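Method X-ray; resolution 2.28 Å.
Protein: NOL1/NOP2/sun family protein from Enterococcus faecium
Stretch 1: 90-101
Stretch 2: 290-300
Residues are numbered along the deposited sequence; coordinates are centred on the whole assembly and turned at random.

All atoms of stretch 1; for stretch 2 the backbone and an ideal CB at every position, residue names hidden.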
# COMPACT_ATOMS: atom_id res chain seq x y z
N GLN A 90 5.55 1.24 8.73
CA GLN A 90 5.39 2.48 7.97
C GLN A 90 5.74 3.64 8.89
O GLN A 90 5.31 3.66 10.05
CB GLN A 90 3.95 2.62 7.50
CG GLN A 90 3.72 3.81 6.59
CD GLN A 90 2.29 3.96 6.17
OE1 GLN A 90 1.37 3.47 6.83
NE2 GLN A 90 2.08 4.66 5.06
N GLU A 91 6.53 4.59 8.41
CA GLU A 91 6.95 5.68 9.29
C GLU A 91 5.75 6.57 9.59
O GLU A 91 4.90 6.77 8.73
CB GLU A 91 8.13 6.45 8.70
CG GLU A 91 7.75 7.63 7.84
CD GLU A 91 7.74 8.94 8.61
OE1 GLU A 91 7.96 8.94 9.84
OE2 GLU A 91 7.50 9.96 7.95
N PRO A 92 5.65 7.05 10.83
CA PRO A 92 4.48 7.76 11.35
C PRO A 92 3.92 8.93 10.53
O PRO A 92 2.70 9.01 10.40
CB PRO A 92 4.94 8.22 12.73
CG PRO A 92 5.82 7.09 13.16
CD PRO A 92 6.56 6.65 11.92
N SER A 93 4.76 9.80 9.99
CA SER A 93 4.21 10.90 9.21
C SER A 93 3.73 10.43 7.83
O SER A 93 2.80 11.00 7.27
CB SER A 93 5.19 12.08 9.11
OG SER A 93 6.16 11.90 8.10
N ALA A 94 4.36 9.40 7.30
CA ALA A 94 3.94 8.84 6.02
C ALA A 94 2.49 8.33 6.08
O ALA A 94 1.77 8.34 5.08
CB ALA A 94 4.89 7.73 5.59
N MSE A 95 2.06 7.90 7.26
CA MSE A 95 0.70 7.39 7.42
C MSE A 95 -0.35 8.46 7.14
O MSE A 95 -1.52 8.14 6.92
CB MSE A 95 0.49 6.85 8.83
CG MSE A 95 1.37 5.67 9.20
SE MSE A 95 0.84 5.05 10.98
CE MSE A 95 2.31 3.81 11.32
N ILE A 96 0.07 9.72 7.17
CA ILE A 96 -0.87 10.82 7.00
C ILE A 96 -1.48 10.77 5.60
O ILE A 96 -2.62 11.17 5.39
CB ILE A 96 -0.20 12.20 7.21
CG1 ILE A 96 -1.26 13.29 7.37
CG2 ILE A 96 0.73 12.54 6.05
CD1 ILE A 96 -2.22 13.03 8.48
N VAL A 97 -0.71 10.28 4.65
CA VAL A 97 -1.11 10.32 3.25
C VAL A 97 -2.31 9.41 3.02
O VAL A 97 -3.34 9.84 2.50
CB VAL A 97 0.07 9.93 2.35
CG1 VAL A 97 -0.35 9.88 0.91
CG2 VAL A 97 1.21 10.91 2.55
N GLY A 98 -2.18 8.15 3.43
CA GLY A 98 -3.27 7.19 3.34
C GLY A 98 -4.49 7.63 4.12
O GLY A 98 -5.63 7.42 3.71
N THR A 99 -4.26 8.27 5.26
CA THR A 99 -5.38 8.73 6.06
C THR A 99 -6.12 9.87 5.37
O THR A 99 -7.35 9.88 5.31
CB THR A 99 -4.91 9.12 7.46
OG1 THR A 99 -4.43 7.95 8.13
CG2 THR A 99 -6.06 9.73 8.26
N ALA A 100 -5.37 10.82 4.82
CA ALA A 100 -5.95 11.93 4.05
C ALA A 100 -6.81 11.42 2.90
O ALA A 100 -7.87 11.96 2.61
CB ALA A 100 -4.87 12.83 3.51
N ALA A 101 -6.33 10.36 2.26
CA ALA A 101 -6.97 9.81 1.07
C ALA A 101 -8.37 9.30 1.35
O ALA A 101 -9.25 9.42 0.50
CB ALA A 101 -6.11 8.72 0.44
N UNK A 290 5.84 18.68 14.95
CA UNK A 290 4.84 17.62 14.91
C UNK A 290 5.51 16.28 15.11
O UNK A 290 6.72 16.21 15.30
CB UNK A 290 4.07 17.64 13.59
N UNK A 291 4.72 15.22 15.06
CA UNK A 291 5.27 13.88 15.14
C UNK A 291 5.70 13.41 13.76
O UNK A 291 5.06 13.74 12.77
CB UNK A 291 4.25 12.91 15.75
N UNK A 292 6.79 12.66 13.69
CA UNK A 292 7.22 12.09 12.43
C UNK A 292 8.29 12.88 11.69
O UNK A 292 8.73 13.94 12.13
CB UNK A 292 6.00 11.93 11.52
N UNK A 293 8.66 12.35 10.53
CA UNK A 293 9.84 12.79 9.81
C UNK A 293 9.68 14.06 8.98
O UNK A 293 10.60 14.89 8.89
CB UNK A 293 10.30 11.66 8.89
N UNK A 294 8.51 14.23 8.38
CA UNK A 294 8.30 15.36 7.50
C UNK A 294 7.54 14.95 6.25
O UNK A 294 7.95 14.06 5.51
CB UNK A 294 9.64 15.99 7.12
N UNK A 295 6.41 15.61 6.03
CA UNK A 295 5.55 15.31 4.90
C UNK A 295 4.73 16.54 4.52
O UNK A 295 4.48 17.43 5.34
CB UNK A 295 4.63 14.13 5.22
N UNK A 296 4.34 16.57 3.26
CA UNK A 296 3.36 17.52 2.78
C UNK A 296 2.22 16.72 2.14
O UNK A 296 2.48 15.78 1.40
CB UNK A 296 3.98 18.51 1.79
N UNK A 297 0.98 17.06 2.45
CA UNK A 297 -0.17 16.43 1.81
C UNK A 297 -1.26 17.42 1.43
O UNK A 297 -1.53 18.36 2.17
CB UNK A 297 -0.76 15.36 2.74
N UNK A 298 -1.90 17.18 0.29
CA UNK A 298 -3.01 18.01 -0.16
C UNK A 298 -4.11 17.14 -0.77
O UNK A 298 -3.82 16.13 -1.44
CB UNK A 298 -2.53 19.05 -1.17
N UNK A 299 -5.36 17.50 -0.53
CA UNK A 299 -6.48 16.81 -1.17
C UNK A 299 -7.26 17.77 -2.06
O UNK A 299 -7.63 18.85 -1.62
CB UNK A 299 -7.40 16.19 -0.12
N UNK A 300 -7.51 17.38 -3.30
CA UNK A 300 -8.23 18.23 -4.25
C UNK A 300 -9.36 17.48 -4.91
O UNK A 300 -9.31 16.27 -5.04
CB UNK A 300 -7.28 18.77 -5.32

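Position 290 has nothing of stretch 1 within 5.5 Å of its ideal CB, so stretch 1 sets no preference. It is Asp290, and its OD2 is hydrogen-bonded elsewhere in the structure.

Position 291 points sideways into open space. Many residues would suit, polar ones included. It is Gln291, poorly ordered.

Position 292 is different. Its phi is positive (97°), and an ideal CB would sit 2.5 Å from Ser93 CB, a clash. It would also jam against the carbonyl O of the residue before. Only glycine fits, and Gly292 is found.

Position 293 points sideways, its ideal CB 3.4 Å from Glu91 OE2. Small, polar or basic side chains could all be argued for; an acid is less expected. The deposited residue is Glu293. Its CG lies 3.3 Å from Glu91 OE1, but the end of the side chain leads away, and its carboxylate is hydrogen-bonded elsewhere in the structure.

Position 294 has phi 138° and psi 123°. A CB would jam against the preceding carbonyl O, which calls for glycine. Gly294 N gives a weak hydrogen bond to Ser93 OG (3.3 Å).

Position 295 points toward stretch 1. Its ideal CB is 3.9 Å from Ser93 OG and 4.3 Å from Ile96 CG2. Ser93 OG donates to Glu91 OE2 over a very short 2.4 Å, so it is free to accept, which favours a donor. Ala94 CA and the methyls of Ile96 and Val97 are nearby for the apolar part of a side chain. His, Asn or Gln would suit. It is His295. Its ND1 donates to Ser93 OG (3.2 Å). Ala94 CA lies over one ring face, 3.9 Å from the centroid of the His295 ring, a CH-pi contact. His295 NE2 has no partner in the model.

Position 297 points toward the helix, its ideal CB 4.6 to 4.9 Å from Ile96 CG2, Val97 CG2 and Ala100 CB. A medium apolar residue, Val or Ile, would suit. It is Val297. Its CG2 meets Ile96 CG2 (3.5 Å) and Val97 CG2 (3.6 Å), while its CG1 meets Ala100 CB (3.8 Å).

Position 299 points toward stretch 1, its ideal CB 5.1 Å from Ala100 O. A long side chain with a donor, Lys or Arg, would suit, though others could fit. It is Lys299. A water bridges Lys299 NZ and Ala100 O, its O 2.6 Å from each; it donates to Ala100 O and accepts from Lys299 NZ.

Positions 296 and 298 point away and 300 is out of reach, so any residue that suits a strand would do. They are Phe296, Ala298 and Leu300.

Stretch 2 (290-300) DQGEGHFVAKL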
# COMPACT_ATOMS: atom_id res chain seq x y z
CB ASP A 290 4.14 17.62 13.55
CG ASP A 290 3.57 18.96 13.19
OD1 ASP A 290 2.76 19.49 13.98
OD2 ASP A 290 3.93 19.49 12.12
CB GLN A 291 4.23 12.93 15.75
CG GLN A 291 4.07 13.14 17.23
CD GLN A 291 5.42 13.25 17.91
OE1 GLN A 291 6.34 12.47 17.62
NE2 GLN A 291 5.56 14.22 18.81
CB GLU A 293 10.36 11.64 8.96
CG GLU A 293 10.91 10.51 9.81
CD GLU A 293 11.98 11.00 10.78
OE1 GLU A 293 11.80 10.87 12.01
OE2 GLU A 293 13.00 11.54 10.30
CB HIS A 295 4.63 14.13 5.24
CG HIS A 295 4.97 12.88 4.49
ND1 HIS A 295 5.87 11.95 4.96
CD2 HIS A 295 4.53 12.40 3.30
CE1 HIS A 295 5.98 10.96 4.09
NE2 HIS A 295 5.17 11.21 3.07
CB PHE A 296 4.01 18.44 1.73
CG PHE A 296 3.06 19.40 1.09
CD1 PHE A 296 2.69 20.57 1.74
CD2 PHE A 296 2.56 19.15 -0.19
CE1 PHE A 296 1.83 21.47 1.14
CE2 PHE A 296 1.70 20.05 -0.80
CZ PHE A 296 1.33 21.21 -0.13
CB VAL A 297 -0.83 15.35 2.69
CG1 VAL A 297 -1.91 14.63 1.88
CG2 VAL A 297 0.18 14.36 3.14
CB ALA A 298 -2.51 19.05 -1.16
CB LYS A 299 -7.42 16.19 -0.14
CG LYS A 299 -8.61 15.46 -0.75
CD LYS A 299 -9.38 14.63 0.28
CE LYS A 299 -10.05 15.54 1.30
NZ LYS A 299 -11.03 14.84 2.17
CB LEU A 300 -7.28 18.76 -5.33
CG LEU A 300 -6.10 19.56 -4.76
CD1 LEU A 300 -4.82 18.71 -4.76
CD2 LEU A 300 -5.90 20.86 -5.55
O HOH W 1 -9.45 13.65 3.87
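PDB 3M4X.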